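Local structure of transketolase (3L84) at residues Q9-R14 / A36-S40; L16-V21 / A70-S74. The protein belongs to the transketolase family, built from two thiamine diphosphate-binding-type domains and a C-terminal domain, and forms a two-chain assembly here. All blocks are in the same frame, centred on the assembly; numbering follows the deposited sequence. Where two conformers were deposited one is given.

In the fold
Helix 3-24 runs through both contacts: residues 9-14 lean on helix 30-42 in interaction 1, and residues 16-21, further along, lean on helix 69-79 in interaction 2. Both are buried, both belong to the thiamine diphosphate-binding domain, and the other subunit touches neither. Their chemistry differs. Interaction 1 closes with a two-pronged salt bridge between Arg14 and Asp37, whereas interaction 2 has no hydrogen bond between its helices and rests on small residues and a selenomethionine. Leu39 CD2 lies 3.7 Å from Leu71 CG, and Leu13 packs on Leu71 and Ser74, so the two contacts adjoin, mainly through leucines.

Interaction 1: residues Q9-R14 / A36-S40; sequences QANTLR and ADILS
Arg14 reaches across to Asp37 and grips it end-on, one nitrogen to each carboxylate oxygen. Arg14 NH1 donates to Asp37 OD1 at 3.1 Å. Arg14 NH2 donates to Asp37 OD2 at 2.9 Å, and this bond is nearly straight at 168°. Both oxygens lie close to the guanidinium plane, but the nitrogens come at the carboxylate from above its own plane, the two groups being turned 54° apart. Arg14 CG stands opposite its carbonyl carbon (chi1 -71°), and the chain then stays stretched out to NE. On the way it passes Ala36, whose CB touches Arg14 CG at 3.6 Å and sits over the centre of one guanidinium face. Within its own helix, Asn11 OD1 takes a second bond from NH1, while Leu33 O and Lys244 O accept from NH2 and NE. His215 ND1 is also hydrogen-bonded to Asp37 OD2.

The backbones come closest where Ala10 faces Ala36, their CA atoms 5.0 Å apart, and the methyl of Ala36 rests 3.5 Å from Ala10 O. Ser40 lies further along. In the conformer described, its OG sits beside its own backbone N and donates to Ala36 O, which also accepts from Ser40 N on the opposite face of its plane. Ser40 OG lies 3.1 Å from Ala10 CA, and its approach to Ala10 N is too poorly angled for a hydrogen bond. The same OG meets Leu13 CD1 at 3.4 Å, and that methyl also packs on Leu39 CB.

Segments 9-14 and 36-40 thus meet with alanines at the closest approach, and Ser40 touches Ala10 and Leu13 by packing alone. The several bonds around the guanidinium should fix its rotation, and the buried positive charge would probably favour an ionised Asp37.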
loop_
_atom_site.group_PDB
_atom_site.type_symbol
_atom_site.label_atom_id
_atom_site.label_comp_id
_atom_site.label_asym_id
_atom_site.label_seq_id
_atom_site.Cartn_x
_atom_site.Cartn_y
_atom_site.Cartn_z
ATOM N N GLN A 9 -0.294 -17.063 37.610
ATOM C CA GLN A 9 0.278 -17.153 36.261
ATOM C C GLN A 9 0.105 -15.849 35.506
ATOM O O GLN A 9 1.054 -15.345 34.880
ATOM C CB GLN A 9 -0.336 -18.337 35.501
ATOM C CG GLN A 9 0.207 -19.664 35.954
ATOM C CD GLN A 9 -0.378 -20.794 35.128
ATOM O OE1 GLN A 9 -1.529 -21.190 35.338
ATOM N NE2 GLN A 9 0.377 -21.255 34.135
ATOM N N ALA A 10 -1.093 -15.285 35.541
ATOM C CA ALA A 10 -1.370 -14.033 34.812
ATOM C C ALA A 10 -0.536 -12.907 35.368
ATOM O O ALA A 10 0.044 -12.105 34.613
ATOM C CB ALA A 10 -2.858 -13.699 34.856
ATOM N N ASN A 11 -0.441 -12.813 36.688
ATOM C CA ASN A 11 0.348 -11.752 37.265
ATOM C C ASN A 11 1.849 -11.921 37.013
ATOM O O ASN A 11 2.560 -10.934 36.854
ATOM C CB ASN A 11 0.004 -11.596 38.755
ATOM C CG ASN A 11 -1.359 -10.954 38.952
ATOM O OD1 ASN A 11 -1.840 -10.230 38.076
ATOM N ND2 ASN A 11 -2.000 -11.220 40.082
ATOM N N THR A 12 2.311 -13.165 36.922
ATOM C CA THR A 12 3.702 -13.438 36.543
ATOM C C THR A 12 3.950 -12.845 35.166
ATOM O O THR A 12 4.949 -12.155 34.944
ATOM C CB THR A 12 4.015 -14.938 36.572
ATOM O OG1 THR A 12 3.813 -15.427 37.917
ATOM C CG2 THR A 12 5.472 -15.206 36.164
ATOM N N LEU A 13 3.055 -13.123 34.223
ATOM C CA LEU A 13 3.181 -12.532 32.885
ATOM C C LEU A 13 3.128 -11.011 32.931
ATOM O O LEU A 13 3.892 -10.351 32.213
ATOM C CB LEU A 13 2.093 -13.062 31.950
ATOM C CG LEU A 13 2.152 -14.524 31.504
ATOM C CD1 LEU A 13 0.775 -14.963 30.966
ATOM C CD2 LEU A 13 3.262 -14.774 30.477
ATOM N N ARG A 14 2.207 -10.436 33.716
ATOM C CA ARG A 14 2.111 -8.981 33.818
ATOM C C ARG A 14 3.409 -8.372 34.283
ATOM O O ARG A 14 3.889 -7.385 33.701
ATOM C CB ARG A 14 1.041 -8.556 34.827
ATOM C CG ARG A 14 -0.402 -8.794 34.416
ATOM C CD ARG A 14 -1.352 -8.104 35.392
ATOM N NE ARG A 14 -2.640 -8.051 34.752
ATOM C CZ ARG A 14 -3.541 -9.011 34.723
ATOM N NH1 ARG A 14 -3.476 -10.084 35.480
ATOM N NH2 ARG A 14 -4.573 -8.861 33.901
ATOM N N ALA A 36 -3.067 -10.485 29.818
ATOM C CA ALA A 36 -2.391 -11.522 30.597
ATOM C C ALA A 36 -3.310 -12.627 31.107
ATOM O O ALA A 36 -2.897 -13.796 31.161
ATOM C CB ALA A 36 -1.630 -10.908 31.761
ATOM N N ASP A 37 -4.555 -12.268 31.424
ATOM C CA ASP A 37 -5.487 -13.284 31.881
ATOM C C ASP A 37 -5.877 -14.225 30.731
ATOM O O ASP A 37 -5.932 -15.451 30.901
ATOM C CB ASP A 37 -6.730 -12.640 32.509
ATOM C CG ASP A 37 -6.387 -11.751 33.692
ATOM O OD1 ASP A 37 -5.549 -12.144 34.538
ATOM O OD2 ASP A 37 -6.902 -10.622 33.753
ATOM N N ILE A 38 -6.147 -13.657 29.557
ATOM C CA ILE A 38 -6.438 -14.441 28.378
ATOM C C ILE A 38 -5.298 -15.395 28.052
ATOM O O ILE A 38 -5.528 -16.565 27.786
ATOM C CB ILE A 38 -6.755 -13.520 27.181
ATOM C CG1 ILE A 38 -8.090 -12.784 27.408
ATOM C CG2 ILE A 38 -6.740 -14.321 25.847
ATOM C CD1 ILE A 38 -8.315 -11.554 26.497
ATOM N N LEU A 39 -4.055 -14.889 28.013
ATOM C CA LEU A 39 -2.921 -15.769 27.678
ATOM C C LEU A 39 -2.708 -16.867 28.703
ATOM O O LEU A 39 -2.371 -17.983 28.345
ATOM C CB LEU A 39 -1.659 -14.934 27.418
ATOM C CG LEU A 39 -0.495 -15.746 26.837
ATOM C CD1 LEU A 39 -0.812 -16.460 25.539
ATOM C CD2 LEU A 39 0.711 -14.810 26.647
ATOM N N SER A 40 -2.918 -16.558 29.975
ATOM C CA SER A 40 -2.808 -17.582 30.991
ATOM C C SER A 40 -3.754 -18.738 30.756
ATOM O O SER A 40 -3.366 -19.895 30.836
ATOM C CB SER A 40 -3.043 -16.953 32.341
ATOM O OG SER A 40 -1.982 -16.065 32.587
#

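Interaction 2: residues L16-V21 / A70-S74; sequences LSADMV and ALLYS
The Tyr73 ring takes the selenomethionine Met20 at its edge: in the conformer described, methyl CE lies near the ring plane, 4.1 Å from CD2, and does not ride over a face. The ring points on beyond the contact, where its OH bonds to Pro99 O and Thr98 packs against the side chain. In that conformer Met20 is extended through chi2 and then bends at chi3 (57°), which swings CE in beside Ala70, 3.8 Å from its CB. The selenium, one atom back, rests 3.5 Å from Ser74 OG.

Ala70 fills the middle of the contact. Its CA is 5.0 Å from that of Ser17, and its methyl is flanked by Met20 CE, Ser17 CB and, more loosely, Val21 CG2. Two serines line the rest. Ser74 OG, anti to its carbonyl carbon (chi1 -65°), donates to Ala70 O at 2.8 Å; Ser74 N reaches that oxygen from the opposite face of its plane. This leaves the hydroxyl lying against Leu16 CB at 3.3 Å. Ser17 OG likewise bonds within its own helix, to Leu13 O, and meets Leu71 CA at 3.4 Å without bonding across.

Both hydroxyls therefore pair with carbonyls one turn earlier, and the helices meet through van der Waals contact alone. Phe91 and Phe280 also touch Met20, and Pro32 of helix 30-42 touches both Ser17 and Leu71. This is plain helix-helix packing: segments 16-21 and 70-74 meet at 120°, with alanine and serine at the closest approach, in the helical layer of an alpha/beta domain whose parallel sheet is characteristic of the thiamine diphosphate-binding fold.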
loop_
_atom_site.group_PDB
_atom_site.type_symbol
_atom_site.label_atom_id
_atom_site.label_comp_id
_atom_site.label_asym_id
_atom_site.label_seq_id
_atom_site.Cartn_x
_atom_site.Cartn_y
_atom_site.Cartn_z
ATOM N N LEU A 16 6.611 -9.686 34.499
ATOM C CA LEU A 16 7.727 -9.846 33.562
ATOM C C LEU A 16 7.634 -8.808 32.463
ATOM O O LEU A 16 8.612 -8.139 32.136
ATOM C CB LEU A 16 7.767 -11.267 32.957
ATOM C CG LEU A 16 8.235 -12.409 33.855
ATOM C CD1 LEU A 16 8.263 -13.690 33.066
ATOM C CD2 LEU A 16 9.643 -12.133 34.452
ATOM N N SER A 17 6.451 -8.614 31.920
ATOM C CA SER A 17 6.250 -7.658 30.823
ATOM C C SER A 17 6.528 -6.245 31.285
ATOM O O SER A 17 7.246 -5.480 30.619
ATOM C CB SER A 17 4.812 -7.729 30.296
ATOM O OG SER A 17 4.507 -9.011 29.740
ATOM N N ALA A 18 5.982 -5.860 32.425
ATOM C CA ALA A 18 6.184 -4.526 32.953
ATOM C C ALA A 18 7.642 -4.252 33.280
ATOM O O ALA A 18 8.161 -3.179 32.982
ATOM C CB ALA A 18 5.304 -4.324 34.210
ATOM N N ASP A 19 8.281 -5.223 33.916
ATOM C CA ASP A 19 9.683 -5.086 34.277
ATOM C C ASP A 19 10.582 -4.973 33.055
ATOM O O ASP A 19 11.590 -4.260 33.078
ATOM C CB ASP A 19 10.171 -6.259 35.144
ATOM C CG ASP A 19 9.548 -6.289 36.553
ATOM O OD1 ASP A 19 9.017 -5.254 37.028
ATOM O OD2 ASP A 19 9.637 -7.338 37.243
HETATM N N MSE A 20 10.285 -5.728 32.007
HETATM C CA MSE A 20 11.041 -5.653 30.747
HETATM C C MSE A 20 10.992 -4.294 30.098
HETATM O O MSE A 20 11.952 -3.753 29.692
HETATM C CB MSE A 20 10.515 -6.674 29.727
HETATM C CG MSE A 20 10.816 -8.044 30.087
HETATM SE SE MSE A 20 9.764 -9.353 29.065
HETATM C CE MSE A 20 10.386 -8.677 27.548
ATOM N N VAL A 21 9.798 -3.759 30.027
ATOM C CA VAL A 21 9.587 -2.442 29.464
ATOM C C VAL A 21 10.269 -1.373 30.317
ATOM O O VAL A 21 10.905 -0.450 29.816
ATOM C CB VAL A 21 8.070 -2.153 29.350
ATOM C CG1 VAL A 21 7.790 -0.672 28.999
ATOM C CG2 VAL A 21 7.474 -3.076 28.295
ATOM N N ALA A 70 6.490 -7.908 24.640
ATOM C CA ALA A 70 6.982 -8.305 25.945
ATOM C C ALA A 70 6.175 -9.469 26.521
ATOM O O ALA A 70 6.693 -10.345 27.206
ATOM C CB ALA A 70 6.957 -7.107 26.918
ATOM N N LEU A 71 4.884 -9.475 26.256
ATOM C CA LEU A 71 4.031 -10.561 26.743
ATOM C C LEU A 71 4.359 -11.874 26.034
ATOM O O LEU A 71 4.440 -12.936 26.660
ATOM C CB LEU A 71 2.548 -10.229 26.540
ATOM C CG LEU A 71 1.548 -11.265 27.043
ATOM C CD1 LEU A 71 1.617 -11.395 28.563
ATOM C CD2 LEU A 71 0.078 -10.948 26.599
ATOM N N LEU A 72 4.530 -11.817 24.706
ATOM C CA LEU A 72 4.936 -12.997 23.953
ATOM C C LEU A 72 6.255 -13.547 24.465
ATOM O O LEU A 72 6.377 -14.742 24.723
ATOM C CB LEU A 72 5.028 -12.704 22.462
ATOM C CG LEU A 72 5.510 -13.850 21.556
ATOM C CD1 LEU A 72 4.653 -15.067 21.657
ATOM C CD2 LEU A 72 5.603 -13.318 20.136
ATOM N N TYR A 73 7.246 -12.680 24.637
ATOM C CA TYR A 73 8.554 -13.138 25.106
ATOM C C TYR A 73 8.469 -13.735 26.515
ATOM O O TYR A 73 9.104 -14.747 26.799
ATOM C CB TYR A 73 9.529 -11.963 25.113
ATOM C CG TYR A 73 9.824 -11.353 23.767
ATOM C CD1 TYR A 73 9.765 -12.081 22.619
ATOM C CD2 TYR A 73 10.181 -10.020 23.658
ATOM C CE1 TYR A 73 10.058 -11.497 21.382
ATOM C CE2 TYR A 73 10.493 -9.436 22.459
ATOM C CZ TYR A 73 10.407 -10.150 21.321
ATOM O OH TYR A 73 10.705 -9.573 20.091
ATOM N N SER A 74 7.676 -13.123 27.380
ATOM C CA SER A 74 7.481 -13.674 28.718
ATOM C C SER A 74 6.934 -15.101 28.650
ATOM O O SER A 74 7.442 -16.013 29.331
ATOM C CB SER A 74 6.536 -12.795 29.501
ATOM O OG SER A 74 7.048 -11.491 29.770
#